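Local coordinates for protein putative cytochrome P450 154A1 (PDB 1ODO) that belongs to the cytochrome P450 superfamily of haem proteins and holds 4-phenyl-1H-imidazole in a pocket beside the haem, at residues E71-A83 / V174-T188. Numbering follows the deposited sequence.
Sequences EVVGTWPLALWVA and VFDTTLDQAEAQANT. With PIM (4-phenyl-1H-imidazole), chain C.
Trp-81 turns the rim of its six-membered ring onto a face of Phe-175 in a T-shaped pair, the planes at 88° and CH2 lying 3.6 Å from CE2 of Phe-175. One face of the indole carries the phenyl ring of 4-phenyl-1H-imidazole, with Trp-81 CZ3 3.6 Å from ligand C10, while Phe-175 CZ meets ligand C7 obliquely at 3.7 Å; both aromatics thus wall the ligand pocket. At the indole edge, NE1 donates to Val-174 O (3.2 Å, N-H...O 157°), nearly in the ring plane, and this bond, with the Phe-175 contact, restrains the rotation of the indole. A water donates to the same carbonyl and accepts a weak bond from NE1. Leu-80, its CG anti to the backbone N (chi1 -175°), brings CD2 against both Val-174 CG2 and Thr-188 OG1. Farther along, Pro-77 lies against the start of helix 181-204, CG 3.6 Å from Gln-181 N, and Ala-184 CB packs on Pro-77 O. Bent at chi2, Gln-181 directs NE2 to Gln-185 OE1 and to a second water, which donates to Val-73 O and Trp-76 O and so joins the segments. A capping box of Asp-180 and Glu-183 begins that helix. The contact thereby ties helix 80-83 and the loop before it to the end of helix 161-175 and the start of helix 181-204, with Trp-76 and Trp-81 also touching strand 292-297 of the mixed sheet.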
loop_
_atom_site.group_PDB
_atom_site.type_symbol
_atom_site.label_atom_id
_atom_site.label_comp_id
_atom_site.label_asym_id
_atom_site.label_seq_id
_atom_site.Cartn_x
_atom_site.Cartn_y
_atom_site.Cartn_z
ATOM N N GLU A 71 9.781 -18.042 17.329
ATOM C CA GLU A 71 8.725 -19.053 17.317
ATOM C C GLU A 71 7.709 -18.795 16.207
ATOM O O GLU A 71 7.277 -19.717 15.517
ATOM C CB GLU A 71 7.996 -19.060 18.661
ATOM C CG GLU A 71 8.917 -18.933 19.861
ATOM C CD GLU A 71 8.176 -18.591 21.143
ATOM O OE1 GLU A 71 8.829 -18.075 22.083
ATOM O OE2 GLU A 71 6.949 -18.842 21.216
ATOM N N VAL A 72 7.337 -17.532 16.044
ATOM C CA VAL A 72 6.368 -17.115 15.037
ATOM C C VAL A 72 6.783 -17.249 13.572
ATOM O O VAL A 72 5.971 -17.616 12.725
ATOM C CB VAL A 72 5.941 -15.643 15.290
ATOM C CG1 VAL A 72 5.034 -15.152 14.178
ATOM C CG2 VAL A 72 5.234 -15.534 16.635
ATOM N N VAL A 73 8.045 -16.960 13.275
ATOM C CA VAL A 73 8.544 -17.038 11.908
ATOM C C VAL A 73 8.295 -18.343 11.145
ATOM O O VAL A 73 8.183 -18.331 9.916
ATOM C CB VAL A 73 10.053 -16.714 11.854
ATOM C CG1 VAL A 73 10.865 -17.855 12.451
ATOM C CG2 VAL A 73 10.462 -16.430 10.427
ATOM N N GLY A 74 8.199 -19.458 11.857
ATOM C CA GLY A 74 7.965 -20.726 11.185
ATOM C C GLY A 74 6.511 -21.153 11.054
ATOM O O GLY A 74 6.201 -22.059 10.280
ATOM N N THR A 75 5.611 -20.497 11.781
ATOM C CA THR A 75 4.198 -20.858 11.714
ATOM C C THR A 75 3.238 -19.783 11.209
ATOM O O THR A 75 2.166 -20.101 10.706
ATOM C CB THR A 75 3.683 -21.309 13.092
ATOM O OG1 THR A 75 3.819 -20.230 14.025
ATOM C CG2 THR A 75 4.470 -22.517 13.588
ATOM N N TRP A 76 3.618 -18.517 11.336
ATOM C CA TRP A 76 2.757 -17.426 10.887
ATOM C C TRP A 76 2.768 -17.215 9.375
ATOM O O TRP A 76 3.824 -17.033 8.769
ATOM C CB TRP A 76 3.169 -16.135 11.589
ATOM C CG TRP A 76 2.138 -15.046 11.566
ATOM C CD1 TRP A 76 0.786 -15.191 11.699
ATOM C CD2 TRP A 76 2.390 -13.636 11.555
ATOM N NE1 TRP A 76 0.180 -13.958 11.780
ATOM C CE2 TRP A 76 1.143 -12.986 11.697
ATOM C CE3 TRP A 76 3.551 -12.858 11.447
ATOM C CZ2 TRP A 76 1.022 -11.593 11.737
ATOM C CZ3 TRP A 76 3.431 -11.469 11.486
ATOM C CH2 TRP A 76 2.176 -10.853 11.631
ATOM N N PRO A 77 1.581 -17.236 8.748
ATOM C CA PRO A 77 1.472 -17.041 7.300
ATOM C C PRO A 77 1.961 -15.665 6.844
ATOM O O PRO A 77 2.299 -15.485 5.679
ATOM C CB PRO A 77 -0.020 -17.239 7.035
ATOM C CG PRO A 77 -0.421 -18.228 8.095
ATOM C CD PRO A 77 0.292 -17.675 9.315
ATOM N N LEU A 78 1.994 -14.699 7.761
ATOM C CA LEU A 78 2.443 -13.348 7.420
ATOM C C LEU A 78 3.896 -13.082 7.805
ATOM O O LEU A 78 4.328 -11.931 7.852
ATOM C CB LEU A 78 1.552 -12.304 8.105
ATOM C CG LEU A 78 0.052 -12.356 7.800
ATOM C CD1 LEU A 78 -0.630 -11.146 8.419
ATOM C CD2 LEU A 78 -0.169 -12.369 6.297
ATOM N N ALA A 79 4.649 -14.149 8.059
ATOM C CA ALA A 79 6.052 -14.034 8.445
ATOM C C ALA A 79 6.908 -13.116 7.573
ATOM O O ALA A 79 7.751 -12.381 8.086
ATOM C CB ALA A 79 6.686 -15.426 8.504
ATOM N N LEU A 80 6.698 -13.155 6.261
ATOM C CA LEU A 80 7.479 -12.316 5.353
ATOM C C LEU A 80 7.412 -10.824 5.682
ATOM O O LEU A 80 8.373 -10.087 5.457
ATOM C CB LEU A 80 7.031 -12.534 3.906
ATOM C CG LEU A 80 7.862 -11.801 2.847
ATOM C CD1 LEU A 80 9.292 -12.338 2.855
ATOM C CD2 LEU A 80 7.234 -11.986 1.472
ATOM N N TRP A 81 6.282 -10.380 6.218
ATOM C CA TRP A 81 6.123 -8.972 6.563
ATOM C C TRP A 81 7.053 -8.509 7.678
ATOM O O TRP A 81 7.354 -7.317 7.782
ATOM C CB TRP A 81 4.675 -8.679 6.974
ATOM C CG TRP A 81 3.721 -8.652 5.824
ATOM C CD1 TRP A 81 3.170 -9.724 5.184
ATOM C CD2 TRP A 81 3.242 -7.486 5.142
ATOM N NE1 TRP A 81 2.378 -9.300 4.143
ATOM C CE2 TRP A 81 2.405 -7.931 4.094
ATOM C CE3 TRP A 81 3.442 -6.110 5.314
ATOM C CZ2 TRP A 81 1.766 -7.045 3.219
ATOM C CZ3 TRP A 81 2.808 -5.230 4.445
ATOM C CH2 TRP A 81 1.980 -5.704 3.407
ATOM N N VAL A 82 7.511 -9.445 8.504
ATOM C CA VAL A 82 8.399 -9.097 9.609
ATOM C C VAL A 82 9.753 -9.797 9.565
ATOM O O VAL A 82 10.634 -9.484 10.364
ATOM C CB VAL A 82 7.733 -9.430 10.972
ATOM C CG1 VAL A 82 6.377 -8.737 11.074
ATOM C CG2 VAL A 82 7.573 -10.940 11.128
ATOM N N ALA A 83 9.925 -10.727 8.630
ATOM C CA ALA A 83 11.181 -11.459 8.519
ATOM C C ALA A 83 12.198 -10.891 7.532
ATOM O O ALA A 83 13.381 -11.236 7.599
ATOM C CB ALA A 83 10.897 -12.930 8.187
ATOM N N VAL A 174 1.607 -12.000 -1.731
ATOM C CA VAL A 174 2.117 -11.342 -0.530
ATOM C C VAL A 174 0.989 -10.689 0.267
ATOM O O VAL A 174 1.041 -10.635 1.499
ATOM C CB VAL A 174 3.186 -10.282 -0.886
ATOM C CG1 VAL A 174 3.573 -9.483 0.357
ATOM C CG2 VAL A 174 4.421 -10.971 -1.465
ATOM N N PHE A 175 -0.032 -10.202 -0.434
ATOM C CA PHE A 175 -1.165 -9.559 0.227
ATOM C C PHE A 175 -2.360 -10.487 0.444
ATOM O O PHE A 175 -3.362 -10.087 1.036
ATOM C CB PHE A 175 -1.617 -8.324 -0.558
ATOM C CG PHE A 175 -0.653 -7.174 -0.477
ATOM C CD1 PHE A 175 0.504 -7.164 -1.248
ATOM C CD2 PHE A 175 -0.890 -6.114 0.391
ATOM C CE1 PHE A 175 1.414 -6.110 -1.156
ATOM C CE2 PHE A 175 0.012 -5.057 0.491
ATOM C CZ PHE A 175 1.168 -5.056 -0.286
ATOM N N ASP A 176 -2.256 -11.724 -0.033
ATOM C CA ASP A 176 -3.341 -12.690 0.122
ATOM C C ASP A 176 -3.312 -13.275 1.532
ATOM O O ASP A 176 -2.614 -14.257 1.790
ATOM C CB ASP A 176 -3.190 -13.820 -0.895
ATOM C CG ASP A 176 -4.395 -14.732 -0.927
ATOM O OD1 ASP A 176 -5.153 -14.750 0.067
ATOM O OD2 ASP A 176 -4.577 -15.432 -1.942
ATOM N N THR A 177 -4.080 -12.686 2.441
ATOM C CA THR A 177 -4.116 -13.165 3.816
ATOM C C THR A 177 -4.979 -14.403 4.056
ATOM O O THR A 177 -5.220 -14.776 5.205
ATOM C CB THR A 177 -4.551 -12.032 4.776
ATOM O OG1 THR A 177 -5.768 -11.447 4.310
ATOM C CG2 THR A 177 -3.471 -10.948 4.841
ATOM N N THR A 178 -5.444 -15.037 2.980
ATOM C CA THR A 178 -6.270 -16.237 3.109
ATOM C C THR A 178 -5.393 -17.484 2.939
ATOM O O THR A 178 -5.842 -18.605 3.170
ATOM C CB THR A 178 -7.411 -16.289 2.051
ATOM O OG1 THR A 178 -6.856 -16.483 0.741
ATOM C CG2 THR A 178 -8.216 -14.989 2.070
ATOM N N LEU A 179 -4.139 -17.288 2.539
ATOM C CA LEU A 179 -3.220 -18.411 2.347
ATOM C C LEU A 179 -2.732 -18.969 3.677
ATOM O O LEU A 179 -2.521 -18.212 4.634
ATOM C CB LEU A 179 -2.000 -17.970 1.531
ATOM C CG LEU A 179 -2.240 -17.429 0.120
ATOM C CD1 LEU A 179 -0.906 -17.084 -0.518
ATOM C CD2 LEU A 179 -2.974 -18.465 -0.717
ATOM N N ASP A 180 -2.557 -20.290 3.753
ATOM C CA ASP A 180 -2.079 -20.874 5.000
ATOM C C ASP A 180 -0.557 -20.786 4.984
ATOM O O ASP A 180 0.032 -20.361 3.989
ATOM C CB ASP A 180 -2.548 -22.332 5.191
ATOM C CG ASP A 180 -2.060 -23.276 4.100
ATOM O OD1 ASP A 180 -0.972 -23.054 3.527
ATOM O OD2 ASP A 180 -2.771 -24.272 3.833
ATOM N N GLN A 181 0.073 -21.189 6.080
ATOM C CA GLN A 181 1.526 -21.143 6.196
ATOM C C GLN A 181 2.262 -21.792 5.025
ATOM O O GLN A 181 3.197 -21.209 4.478
ATOM C CB GLN A 181 1.952 -21.784 7.523
ATOM C CG GLN A 181 3.359 -21.436 7.996
ATOM C CD GLN A 181 4.439 -22.174 7.233
ATOM O OE1 GLN A 181 4.287 -23.351 6.916
ATOM N NE2 GLN A 181 5.547 -21.490 6.954
ATOM N N ALA A 182 1.836 -22.987 4.632
ATOM C CA ALA A 182 2.475 -23.692 3.522
ATOM C C ALA A 182 2.359 -22.933 2.204
ATOM O O ALA A 182 3.337 -22.800 1.465
ATOM C CB ALA A 182 1.872 -25.089 3.372
ATOM N N GLU A 183 1.158 -22.444 1.913
ATOM C CA GLU A 183 0.910 -21.701 0.683
ATOM C C GLU A 183 1.683 -20.387 0.656
ATOM O O GLU A 183 2.189 -19.986 -0.389
ATOM C CB GLU A 183 -0.588 -21.427 0.529
ATOM C CG GLU A 183 -1.429 -22.692 0.499
ATOM C CD GLU A 183 -2.916 -22.413 0.584
ATOM O OE1 GLU A 183 -3.331 -21.624 1.461
ATOM O OE2 GLU A 183 -3.671 -22.996 -0.223
ATOM N N ALA A 184 1.768 -19.719 1.803
ATOM C CA ALA A 184 2.488 -18.450 1.891
ATOM C C ALA A 184 3.976 -18.706 1.667
ATOM O O ALA A 184 4.651 -17.981 0.941
ATOM C CB ALA A 184 2.268 -17.821 3.261
ATOM N N GLN A 185 4.472 -19.755 2.306
ATOM C CA GLN A 185 5.869 -20.145 2.204
ATOM C C GLN A 185 6.237 -20.457 0.749
ATOM O O GLN A 185 7.320 -20.098 0.282
ATOM C CB GLN A 185 6.091 -21.353 3.115
ATOM C CG GLN A 185 7.451 -21.989 3.077
ATOM C CD GLN A 185 7.574 -23.066 4.141
ATOM O OE1 GLN A 185 7.735 -22.768 5.327
ATOM N NE2 GLN A 185 7.471 -24.323 3.725
ATOM N N ALA A 186 5.334 -21.116 0.030
ATOM C CA ALA A 186 5.586 -21.457 -1.367
ATOM C C ALA A 186 5.623 -20.187 -2.221
ATOM O O ALA A 186 6.485 -20.034 -3.089
ATOM C CB ALA A 186 4.508 -22.405 -1.882
ATOM N N ASN A 187 4.684 -19.278 -1.973
ATOM C CA ASN A 187 4.630 -18.030 -2.728
ATOM C C ASN A 187 5.900 -17.231 -2.485
ATOM O O ASN A 187 6.483 -16.666 -3.410
ATOM C CB ASN A 187 3.407 -17.200 -2.317
ATOM C CG ASN A 187 3.320 -15.884 -3.071
ATOM O OD1 ASN A 187 3.683 -14.826 -2.547
ATOM N ND2 ASN A 187 2.859 -15.944 -4.313
ATOM N N THR A 188 6.332 -17.189 -1.233
ATOM C CA THR A 188 7.537 -16.456 -0.886
ATOM C C THR A 188 8.751 -17.045 -1.598
ATOM O O THR A 188 9.579 -16.309 -2.134
ATOM C CB THR A 188 7.761 -16.469 0.638
ATOM O OG1 THR A 188 6.730 -15.697 1.267
ATOM C CG2 THR A 188 9.124 -15.877 0.993
HETATM N N1 PIM C . 3.424 -1.598 -0.358
HETATM C C2 PIM C . 3.258 -0.234 -0.538
HETATM N N3 PIM C . 4.055 0.356 0.200
HETATM C C4 PIM C . 4.775 -0.510 0.892
HETATM C C5 PIM C . 4.396 -1.747 0.558
HETATM C C6 PIM C . 4.885 -3.089 1.035
HETATM C C7 PIM C . 4.789 -4.205 0.141
HETATM C C8 PIM C . 5.257 -5.497 0.593
HETATM C C9 PIM C . 5.794 -5.609 1.899
HETATM C C10 PIM C . 5.887 -4.495 2.776
HETATM C C11 PIM C . 5.415 -3.235 2.301
HETATM O O HOH W 1 5.778 -18.803 8.174
HETATM O O HOH W 2 1.603 -12.399 3.337
#